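Local coordinates for protein beta-1,4-galactanase (Thielavia heterothallica, PDB 1HJS) that hydrolyses the beta-1,4-galactosidic linkages of type I arabinogalactans as a family 53 glycoside hydrolase, at residues Thr314-Ser319 with Ser324-Phe329. Numbering follows the deposited sequence.
Sequences TMFSQS and SSLSVF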
ATOM      1  N   THR A 314      -0.558  -6.111 -14.932  1.00 12.52           N
ATOM      2  CA  THR A 314      -1.089  -4.771 -15.152  1.00 12.28           C
ATOM      3  C   THR A 314      -2.539  -4.803 -15.622  1.00 12.75           C
ATOM      4  O   THR A 314      -3.077  -5.861 -15.962  1.00 12.26           O
ATOM      5  CB  THR A 314      -0.240  -3.991 -16.184  1.00 12.40           C
ATOM      6  OG1 THR A 314      -0.323  -4.631 -17.464  1.00 12.84           O
ATOM      7  CG2 THR A 314       1.214  -3.937 -15.739  1.00 11.93           C
ATOM      8  N   MET A 315      -3.171  -3.632 -15.624  1.00 12.40           N
ATOM      9  CA  MET A 315      -4.555  -3.495 -16.059  1.00 11.96           C
ATOM     10  C   MET A 315      -4.629  -2.535 -17.245  1.00 12.35           C
ATOM     11  O   MET A 315      -5.673  -1.944 -17.519  1.00 11.86           O
ATOM     12  CB  MET A 315      -5.418  -2.981 -14.902  1.00 12.87           C
ATOM     13  CG  MET A 315      -5.431  -3.919 -13.692  1.00 12.48           C
ATOM     14  SD  MET A 315      -6.480  -3.335 -12.343  1.00 13.82           S
ATOM     15  CE  MET A 315      -8.095  -3.884 -12.914  1.00 12.63           C
ATOM     16  N   PHE A 316      -3.500  -2.382 -17.933  1.00 12.29           N
ATOM     17  CA  PHE A 316      -3.388  -1.516 -19.105  1.00 13.23           C
ATOM     18  C   PHE A 316      -2.634  -2.271 -20.196  1.00 13.62           C
ATOM     19  O   PHE A 316      -1.786  -3.113 -19.897  1.00 13.12           O
ATOM     20  CB  PHE A 316      -2.610  -0.238 -18.769  1.00 12.76           C
ATOM     21  CG  PHE A 316      -3.407   0.785 -18.011  1.00 12.48           C
ATOM     22  CD1 PHE A 316      -3.753   0.578 -16.681  1.00 12.43           C
ATOM     23  CD2 PHE A 316      -3.822   1.956 -18.638  1.00 12.80           C
ATOM     24  CE1 PHE A 316      -4.502   1.520 -15.981  1.00 12.64           C
ATOM     25  CE2 PHE A 316      -4.572   2.908 -17.950  1.00 12.99           C
ATOM     26  CZ  PHE A 316      -4.915   2.691 -16.616  1.00 13.38           C
ATOM     27  N   SER A 317      -2.935  -1.969 -21.455  1.00 14.52           N
ATOM     28  CA  SER A 317      -2.251  -2.626 -22.567  1.00 16.21           C
ATOM     29  C   SER A 317      -0.823  -2.101 -22.619  1.00 17.20           C
ATOM     30  O   SER A 317      -0.493  -1.119 -21.956  1.00 16.98           O
ATOM     31  CB  SER A 317      -2.943  -2.309 -23.897  1.00 15.92           C
ATOM     32  OG  SER A 317      -2.714  -0.966 -24.270  1.00 16.46           O
ATOM     33  N   GLN A 318       0.024  -2.745 -23.415  1.00 18.25           N
ATOM     34  CA  GLN A 318       1.407  -2.304 -23.521  1.00 20.02           C
ATOM     35  C   GLN A 318       1.530  -0.960 -24.228  1.00 20.16           C
ATOM     36  O   GLN A 318       2.600  -0.354 -24.232  1.00 20.99           O
ATOM     37  CB  GLN A 318       2.252  -3.368 -24.224  1.00 21.64           C
ATOM     38  CG  GLN A 318       2.551  -4.567 -23.333  1.00 23.70           C
ATOM     39  CD  GLN A 318       3.338  -4.183 -22.082  1.00 25.24           C
ATOM     40  OE1 GLN A 318       4.492  -3.761 -22.169  1.00 26.83           O
ATOM     41  NE2 GLN A 318       2.712  -4.321 -20.918  1.00 24.57           N
ATOM     42  N   SER A 319       0.434  -0.488 -24.812  1.00 20.32           N
ATOM     43  CA  SER A 319       0.438   0.806 -25.488  1.00 20.76           C
ATOM     44  C   SER A 319      -0.101   1.878 -24.542  1.00 20.32           C
ATOM     45  O   SER A 319      -0.172   3.055 -24.898  1.00 20.86           O
ATOM     46  CB  SER A 319      -0.408   0.757 -26.767  1.00 20.70           C
ATOM     47  OG  SER A 319      -1.776   0.546 -26.475  1.00 23.66           O
ATOM     48  N   SER A 324     -10.438  -3.538 -19.989  1.00 16.25           N
ATOM     49  CA  SER A 324     -11.818  -3.605 -19.519  1.00 16.98           C
ATOM     50  C   SER A 324     -11.936  -3.878 -18.020  1.00 16.58           C
ATOM     51  O   SER A 324     -12.943  -3.537 -17.399  1.00 16.50           O
ATOM     52  CB  SER A 324     -12.569  -4.694 -20.288  1.00 16.98           C
ATOM     53  OG  SER A 324     -11.961  -5.956 -20.074  1.00 19.00           O
ATOM     54  N   SER A 325     -10.915  -4.494 -17.440  1.00 15.61           N
ATOM     55  CA  SER A 325     -10.947  -4.819 -16.018  1.00 15.24           C
ATOM     56  C   SER A 325     -10.896  -3.604 -15.088  1.00 14.81           C
ATOM     57  O   SER A 325     -11.321  -3.684 -13.940  1.00 14.14           O
ATOM     58  CB  SER A 325      -9.790  -5.760 -15.684  1.00 15.03           C
ATOM     59  OG  SER A 325      -8.562  -5.204 -16.124  1.00 14.93           O
ATOM     60  N   LEU A 326     -10.392  -2.479 -15.584  1.00 14.75           N
ATOM     61  CA  LEU A 326     -10.271  -1.280 -14.757  1.00 14.23           C
ATOM     62  C   LEU A 326     -11.614  -0.770 -14.230  1.00 14.36           C
ATOM     63  O   LEU A 326     -11.670  -0.117 -13.186  1.00 13.98           O
ATOM     64  CB  LEU A 326      -9.560  -0.167 -15.545  1.00 14.05           C
ATOM     65  CG  LEU A 326      -8.917   0.955 -14.715  1.00 13.33           C
ATOM     66  CD1 LEU A 326      -7.829   0.388 -13.806  1.00 13.42           C
ATOM     67  CD2 LEU A 326      -8.352   2.013 -15.639  1.00 12.66           C
ATOM     68  N   SER A 327     -12.698  -1.070 -14.940  1.00 13.84           N
ATOM     69  CA  SER A 327     -14.018  -0.616 -14.513  1.00 14.48           C
ATOM     70  C   SER A 327     -14.528  -1.348 -13.273  1.00 14.25           C
ATOM     71  O   SER A 327     -15.583  -1.006 -12.740  1.00 14.03           O
ATOM     72  CB  SER A 327     -15.032  -0.780 -15.649  1.00 14.72           C
ATOM     73  OG  SER A 327     -15.218  -2.150 -15.963  1.00 15.47           O
ATOM     74  N   VAL A 328     -13.785  -2.353 -12.819  1.00 13.89           N
ATOM     75  CA  VAL A 328     -14.188  -3.117 -11.643  1.00 13.92           C
ATOM     76  C   VAL A 328     -14.372  -2.204 -10.433  1.00 14.12           C
ATOM     77  O   VAL A 328     -15.201  -2.464  -9.562  1.00 13.40           O
ATOM     78  CB  VAL A 328     -13.144  -4.215 -11.300  1.00 13.89           C
ATOM     79  CG1 VAL A 328     -11.846  -3.583 -10.819  1.00 13.09           C
ATOM     80  CG2 VAL A 328     -13.710  -5.160 -10.246  1.00 13.84           C
ATOM     81  N   PHE A 329     -13.607  -1.119 -10.388  1.00 14.86           N
ATOM     82  CA  PHE A 329     -13.696  -0.188  -9.269  1.00 15.54           C
ATOM     83  C   PHE A 329     -15.033   0.542  -9.194  1.00 16.68           C
ATOM     84  O   PHE A 329     -15.323   1.236  -8.217  1.00 16.53           O
ATOM     85  CB  PHE A 329     -12.525   0.788  -9.332  1.00 15.02           C
ATOM     86  CG  PHE A 329     -11.195   0.120  -9.143  1.00 14.60           C
ATOM     87  CD1 PHE A 329     -10.803  -0.328  -7.881  1.00 14.88           C
ATOM     88  CD2 PHE A 329     -10.367  -0.126 -10.229  1.00 14.53           C
ATOM     89  CE1 PHE A 329      -9.604  -1.014  -7.709  1.00 14.39           C
ATOM     90  CE2 PHE A 329      -9.168  -0.811 -10.071  1.00 15.26           C
ATOM     91  CZ  PHE A 329      -8.786  -1.258  -8.804  1.00 15.02           C
TER
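The carbonyl oxygen of S325 accepts a hydrogen bond from V328 N (S325 O to V328 N 3.0 Å) within the 3-10 segment, and across the contact the methyl CE of M315 rests against S325 O at 3.4 Å, in van der Waals contact. M315 illustrates how a methionine methyl can pack on polar and apolar groups at once. Its chain runs extended as far as the sulfur and then bends (chi3 82°), which brings CE among S325, V328 CG1 and the ring of F329, with CE2 of that ring 4.3 Å from M315 CE. S325 OG, 3.5 Å from M315 CE, has its polar partner in Q273 OE1 of helix 270-285; the side-chain NH2 of the same glutamine binds the carbonyl oxygen of T314, so one amide serves both segments. Next to this, F316 and L326 form an apolar pair, their side chains meeting at a slant. With the L326 branch swung away from the backbone nitrogen (chi1 -159°), L326 CD2 reaches to 3.6 Å from F316 CZ. Y22 meets F316 edge-to-face. Van der Waals contacts, largely of M315 and F316, join two parts of the chain that follows strand 290-296, the last strand of this (beta/alpha)8 TIM barrel of clan GH-A.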